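Local atomic coordinates of pseudopodium-enriched atypical kinase 1 (Homo sapiens, PDB entry 6BHC), a protein that is a pseudokinase that dimerises in an unusual way and probably serves in signalling as a scaffold rather than as a catalyst. Residues L285-L290 with P313-R318; C277-T282 with S330-P335. The protein carries 1 engineered substitution. One frame throughout, in Å; residues are numbered along the deposited sequence.

Contact 1 of 2, residues L285-L290 with P313-R318; sequences LIYEML and PRIPFR
The phenol ring of Tyr287 is met by the segment 313-318 in two ways: Ile315 lies over one face, and the carbonyl oxygen of Pro313 sits at the edge, in the ring plane. The atom over the face is Ile315 CG1, 3.7 Å above the plane and displaced toward the rim; it is nearest to Tyr287 CE2, also at 3.7 Å. Its line to the ring centroid is 25° off the normal, a CH-pi contact. At the edge, Tyr287 OH donates to Pro313 O over 2.6 Å, approaching in the carbonyl plane with a C=O...donor angle of 159°. Tyrosine suits this place because its apolar ring can be buried among aliphatic groups while the hydroxyl still meets a backbone acceptor. Pro313 CB adds a looser apolar touch, 4.2 Å from Tyr287 CE2.

Ile315 serves two neighbours. CG1, anti to the carbonyl carbon (chi1 -66°), lies over the tyrosine ring, and CG2 packs 3.6 Å from Leu290 CD1, which Ile315 CD1 also approaches; the two side chains cross at about a right angle. Farther along, Ile315 CD1 comes within 4.3 Å of Ile286 CG2. Leu290 is where the chain leaves the helix, and a water donates to its carbonyl oxygen while accepting from Arg318 NH1, a polar bridge beside the apolar patch.

Gln326 of helix 322-332 bonds to both sides: its OE1 accepts from Ile315 N and its NE2 bonds to Tyr287 OH. In the C-lobe of a protein kinase, helix 277-289 corresponds to the αF helix at the lobe's centre, and here its C-terminal end is covered by the extended, proline-bearing segment that leads into the αH helix.

Contact 2 of 2, residues C277-T282 with S330-P335; sequences CDEFQT and SCLLNP
Deep in the C-lobe of the kinase fold, Phe280 and its helical neighbours on αF (helix 277-289) pack against Leu332 and Leu333, where αH (helix 322-332) ends. The backbones come close: Phe280 CA lies 3.4 Å from Leu332 O in a CA-H...O contact with an angle of 158° at the hydrogen. With CG anti to the backbone N (chi1 -180°), the Phe280 ring lies where Leu333 CD2 can sit over one face in a CH-pi contact, 3.6 Å above the plane and offset toward the rim. The same methyl is 3.3 Å from Phe280 O, so it touches both ring and backbone oxygen.

Leu332 lies against the same helix between Glu279 and Thr282. Its CB is 3.4 Å from Glu279 O, CD2 touches Glu279 CB, and CD1 reaches Thr282 CG2 at 3.9 Å. Leucine suits the place because its two methyls can meet the aliphatic Glu279 CB and Thr282 CG2 separately. The carboxylate of Glu279 is engaged elsewhere, in a salt bridge with Lys195.

Asp278 faces another way, accepting from the backbone N-H groups of His201 and Cys202, consistent with the αF aspartate that steadies the catalytic-loop region in kinases. Its own carbonyl oxygen takes two donors from opposite faces of its plane, Thr282 N and Thr282 OG1, the latter at 2.8 Å.

Both contacts draw on helix 277-289, contact 2 on its first half and contact 1 on its last turns, with centres about 14 Å apart. Along the chain the order is 277-282, 285-290, 313-318 and 330-335, so the pair of contact 1 falls wholly between the partners of contact 2. Helix 322-332 follows the segment 313-318 and brings the chain from the C-terminal end of helix 277-289 to its first half. The two patches meet directly: Tyr287 CE1 lies 4.0 Å from Leu333 CD1, and Ile286 also packs on Leu332. They thus form one continuous apolar seam in the kinase C-lobe, consistent with this pseudokinase keeping the helical core of the fold.

Contact 1 of 2, residues L285-L290 with P313-R318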
loop_
_atom_site.group_PDB
_atom_site.type_symbol
_atom_site.label_atom_id
_atom_site.label_comp_id
_atom_site.label_asym_id
_atom_site.label_seq_id
_atom_site.Cartn_x
_atom_site.Cartn_y
_atom_site.Cartn_z
ATOM N N LEU A 285 11.353 -24.090 26.880
ATOM C CA LEU A 285 10.060 -23.926 26.224
ATOM C C LEU A 285 10.080 -24.443 24.793
ATOM O O LEU A 285 9.051 -24.905 24.288
ATOM C CB LEU A 285 9.640 -22.456 26.243
ATOM C CG LEU A 285 9.390 -21.830 27.614
ATOM C CD1 LEU A 285 8.896 -20.402 27.451
ATOM C CD2 LEU A 285 8.400 -22.658 28.415
ATOM N N ILE A 286 11.233 -24.371 24.122
ATOM C CA ILE A 286 11.324 -24.858 22.748
ATOM C C ILE A 286 11.022 -26.348 22.690
ATOM O O ILE A 286 10.281 -26.814 21.817
ATOM C CB ILE A 286 12.708 -24.538 22.155
ATOM C CG1 ILE A 286 12.886 -23.027 22.004
ATOM C CG2 ILE A 286 12.890 -25.241 20.817
ATOM C CD1 ILE A 286 14.197 -22.632 21.365
ATOM N N TYR A 287 11.586 -27.117 23.623
ATOM C CA TYR A 287 11.291 -28.545 23.680
ATOM C C TYR A 287 9.817 -28.794 23.973
ATOM O O TYR A 287 9.186 -29.646 23.337
ATOM C CB TYR A 287 12.167 -29.214 24.739
ATOM C CG TYR A 287 13.574 -29.531 24.283
ATOM C CD1 TYR A 287 14.558 -28.548 24.248
ATOM C CD2 TYR A 287 13.923 -30.821 23.902
ATOM C CE1 TYR A 287 15.848 -28.843 23.837
ATOM C CE2 TYR A 287 15.207 -31.124 23.491
ATOM C CZ TYR A 287 16.164 -30.134 23.460
ATOM O OH TYR A 287 17.440 -30.442 23.051
ATOM N N GLU A 288 9.249 -28.055 24.930
ATOM C CA GLU A 288 7.866 -28.297 25.333
ATOM C C GLU A 288 6.886 -27.919 24.228
ATOM O O GLU A 288 5.908 -28.638 23.989
ATOM C CB GLU A 288 7.559 -27.531 26.620
ATOM C CG GLU A 288 8.356 -28.027 27.820
ATOM C CD GLU A 288 8.042 -27.270 29.099
ATOM O OE1 GLU A 288 7.779 -26.052 29.027
ATOM O OE2 GLU A 288 8.056 -27.900 30.178
ATOM N N MET A 289 7.129 -26.801 23.541
ATOM C CA MET A 289 6.275 -26.415 22.424
ATOM C C MET A 289 6.351 -27.404 21.269
ATOM O O MET A 289 5.408 -27.485 20.474
ATOM C CB MET A 289 6.641 -25.013 21.938
ATOM C CG MET A 289 6.341 -23.924 22.952
ATOM S SD MET A 289 6.639 -22.269 22.311
ATOM C CE MET A 289 5.379 -22.167 21.041
ATOM N N LEU A 290 7.445 -28.156 21.158
ATOM C CA LEU A 290 7.563 -29.215 20.167
ATOM C C LEU A 290 7.089 -30.563 20.698
ATOM O O LEU A 290 7.491 -31.605 20.169
ATOM C CB LEU A 290 9.007 -29.314 19.674
ATOM C CG LEU A 290 9.504 -28.068 18.941
ATOM C CD1 LEU A 290 10.958 -28.230 18.535
ATOM C CD2 LEU A 290 8.630 -27.770 17.730
ATOM N N PRO A 313 18.793 -33.918 24.824
ATOM C CA PRO A 313 17.933 -34.781 24.003
ATOM C C PRO A 313 17.723 -34.189 22.616
ATOM O O PRO A 313 17.619 -32.972 22.449
ATOM C CB PRO A 313 16.623 -34.838 24.796
ATOM C CG PRO A 313 17.007 -34.477 26.198
ATOM C CD PRO A 313 18.124 -33.488 26.062
ATOM N N ARG A 314 17.662 -35.067 21.618
ATOM C CA ARG A 314 17.584 -34.642 20.228
ATOM C C ARG A 314 16.155 -34.267 19.859
ATOM O O ARG A 314 15.213 -35.014 20.138
ATOM C CB ARG A 314 18.089 -35.752 19.305
ATOM C CG ARG A 314 19.484 -36.255 19.637
ATOM C CD ARG A 314 20.551 -35.231 19.288
ATOM N NE ARG A 314 21.868 -35.634 19.775
ATOM C CZ ARG A 314 22.698 -36.436 19.116
ATOM N NH1 ARG A 314 22.349 -36.928 17.934
ATOM N NH2 ARG A 314 23.874 -36.749 19.639
ATOM N N ILE A 315 15.998 -33.111 19.228
ATOM C CA ILE A 315 14.694 -32.710 18.695
ATOM C C ILE A 315 14.456 -33.445 17.383
ATOM O O ILE A 315 15.346 -33.454 16.516
ATOM C CB ILE A 315 14.640 -31.198 18.499
ATOM C CG1 ILE A 315 14.708 -30.484 19.851
ATOM C CG2 ILE A 315 13.379 -30.806 17.742
ATOM C CD1 ILE A 315 14.628 -28.978 19.754
ATOM N N PRO A 316 13.297 -34.078 17.198
ATOM C CA PRO A 316 13.044 -34.812 15.952
ATOM C C PRO A 316 13.103 -33.895 14.737
ATOM O O PRO A 316 12.661 -32.746 14.778
ATOM C CB PRO A 316 11.638 -35.388 16.157
ATOM C CG PRO A 316 11.451 -35.420 17.641
ATOM C CD PRO A 316 12.194 -34.229 18.164
ATOM N N PHE A 317 13.660 -34.422 13.648
ATOM C CA PHE A 317 13.863 -33.669 12.410
ATOM C C PHE A 317 12.642 -33.880 11.521
ATOM O O PHE A 317 12.564 -34.834 10.746
ATOM C CB PHE A 317 15.155 -34.115 11.736
ATOM C CG PHE A 317 15.414 -33.466 10.409
ATOM C CD1 PHE A 317 15.425 -32.087 10.287
ATOM C CD2 PHE A 317 15.676 -34.236 9.288
ATOM C CE1 PHE A 317 15.672 -31.490 9.066
ATOM C CE2 PHE A 317 15.928 -33.644 8.066
ATOM C CZ PHE A 317 15.927 -32.268 7.956
ATOM N N ARG A 318 11.671 -32.971 11.634
ATOM C CA ARG A 318 10.375 -33.147 10.992
ATOM C C ARG A 318 9.958 -32.008 10.073
ATOM O O ARG A 318 9.005 -32.185 9.307
ATOM C CB ARG A 318 9.279 -33.342 12.053
ATOM C CG ARG A 318 9.556 -34.483 13.017
ATOM C CD ARG A 318 8.717 -34.363 14.275
ATOM N NE ARG A 318 7.297 -34.559 14.013
ATOM C CZ ARG A 318 6.360 -34.541 14.955
ATOM N NH1 ARG A 318 6.696 -34.337 16.222
ATOM N NH2 ARG A 318 5.090 -34.729 14.632
HETATM O O HOH W 1 8.951 -32.863 17.972
#

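Contact 2 of 2, residues C277-T282 with S330-P335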
loop_
_atom_site.group_PDB
_atom_site.type_symbol
_atom_site.label_atom_id
_atom_site.label_comp_id
_atom_site.label_asym_id
_atom_site.label_seq_id
_atom_site.Cartn_x
_atom_site.Cartn_y
_atom_site.Cartn_z
ATOM N N CYS A 277 18.764 -15.851 33.063
ATOM C CA CYS A 277 17.749 -16.794 33.527
ATOM C C CYS A 277 16.640 -16.975 32.497
ATOM O O CYS A 277 16.225 -18.105 32.211
ATOM C CB CYS A 277 17.171 -16.324 34.862
ATOM S SG CYS A 277 15.841 -17.369 35.499
ATOM N N ASP A 278 16.138 -15.873 31.932
ATOM C CA ASP A 278 15.031 -15.979 30.984
ATOM C C ASP A 278 15.455 -16.663 29.690
ATOM O O ASP A 278 14.650 -17.373 29.075
ATOM C CB ASP A 278 14.447 -14.598 30.689
ATOM C CG ASP A 278 13.684 -14.025 31.870
ATOM O OD1 ASP A 278 13.312 -14.802 32.775
ATOM O OD2 ASP A 278 13.447 -12.798 31.887
ATOM N N GLU A 279 16.705 -16.465 29.262
ATOM C CA GLU A 279 17.192 -17.161 28.076
ATOM C C GLU A 279 17.216 -18.670 28.294
ATOM O O GLU A 279 16.834 -19.442 27.406
ATOM C CB GLU A 279 18.584 -16.649 27.699
ATOM C CG GLU A 279 18.603 -15.252 27.078
ATOM C CD GLU A 279 18.489 -14.136 28.103
ATOM O OE1 GLU A 279 18.359 -14.438 29.308
ATOM O OE2 GLU A 279 18.536 -12.953 27.702
ATOM N N PHE A 280 17.654 -19.108 29.476
ATOM C CA PHE A 280 17.711 -20.538 29.763
ATOM C C PHE A 280 16.317 -21.154 29.799
ATOM O O PHE A 280 16.113 -22.266 29.299
ATOM C CB PHE A 280 18.439 -20.777 31.086
ATOM C CG PHE A 280 18.556 -22.226 31.463
ATOM C CD1 PHE A 280 19.599 -23.000 30.980
ATOM C CD2 PHE A 280 17.628 -22.813 32.308
ATOM C CE1 PHE A 280 19.711 -24.331 31.326
ATOM C CE2 PHE A 280 17.734 -24.145 32.660
ATOM C CZ PHE A 280 18.777 -24.904 32.169
ATOM N N GLN A 281 15.344 -20.448 30.383
ATOM C CA GLN A 281 13.988 -20.987 30.444
ATOM C C GLN A 281 13.327 -21.007 29.072
ATOM O O GLN A 281 12.469 -21.858 28.812
ATOM C CB GLN A 281 13.147 -20.186 31.437
ATOM C CG GLN A 281 13.552 -20.393 32.888
ATOM C CD GLN A 281 12.633 -19.686 33.869
ATOM O OE1 GLN A 281 11.862 -18.802 33.495
ATOM N NE2 GLN A 281 12.711 -20.076 35.136
ATOM N N THR A 282 13.713 -20.088 28.183
ATOM C CA THR A 282 13.194 -20.112 26.820
ATOM C C THR A 282 13.663 -21.352 26.068
ATOM O O THR A 282 12.924 -21.886 25.232
ATOM C CB THR A 282 13.614 -18.840 26.080
ATOM O OG1 THR A 282 13.112 -17.694 26.780
ATOM C CG2 THR A 282 13.066 -18.831 24.662
ATOM N N SER A 330 19.966 -25.387 21.985
ATOM C CA SER A 330 21.286 -25.729 22.505
ATOM C C SER A 330 22.050 -24.485 22.938
ATOM O O SER A 330 22.771 -24.507 23.942
ATOM C CB SER A 330 22.079 -26.504 21.452
ATOM O OG SER A 330 21.369 -27.653 21.023
ATOM N N CYS A 331 21.903 -23.387 22.193
ATOM C CA CYS A 331 22.570 -22.145 22.569
ATOM C C CYS A 331 21.935 -21.527 23.807
ATOM O O CYS A 331 22.639 -20.993 24.672
ATOM C CB CYS A 331 22.537 -21.156 21.403
ATOM S SG CYS A 331 23.481 -21.675 19.953
ATOM N N LEU A 332 20.604 -21.585 23.907
ATOM C CA LEU A 332 19.917 -21.057 25.077
ATOM C C LEU A 332 20.143 -21.912 26.317
ATOM O O LEU A 332 20.042 -21.397 27.435
ATOM C CB LEU A 332 18.418 -20.935 24.797
ATOM C CG LEU A 332 17.985 -19.895 23.762
ATOM C CD1 LEU A 332 16.513 -20.065 23.413
ATOM C CD2 LEU A 332 18.254 -18.486 24.270
ATOM N N LEU A 333 20.443 -23.199 26.148
ATOM C CA LEU A 333 20.648 -24.108 27.266
ATOM C C LEU A 333 22.121 -24.323 27.582
ATOM O O LEU A 333 22.466 -25.289 28.270
ATOM C CB LEU A 333 19.968 -25.449 26.990
ATOM C CG LEU A 333 18.442 -25.408 26.921
ATOM C CD1 LEU A 333 17.887 -26.787 26.611
ATOM C CD2 LEU A 333 17.864 -24.869 28.221
ATOM N N ASN A 334 22.993 -23.453 27.092
ATOM C CA ASN A 334 24.410 -23.543 27.406
ATOM C C ASN A 334 24.604 -23.391 28.911
ATOM O O ASN A 334 24.171 -22.381 29.484
ATOM C CB ASN A 334 25.190 -22.467 26.654
ATOM C CG ASN A 334 26.693 -22.675 26.718
ATOM O OD1 ASN A 334 27.254 -22.952 27.780
ATOM N ND2 ASN A 334 27.354 -22.542 25.575
ATOM N N PRO A 335 25.240 -24.355 29.585
ATOM C CA PRO A 335 25.390 -24.248 31.045
ATOM C C PRO A 335 26.269 -23.093 31.489
ATOM O O PRO A 335 26.231 -22.731 32.672
ATOM C CB PRO A 335 26.004 -25.598 31.436
ATOM C CG PRO A 335 26.677 -26.084 30.195
ATOM C CD PRO A 335 25.841 -25.589 29.051
#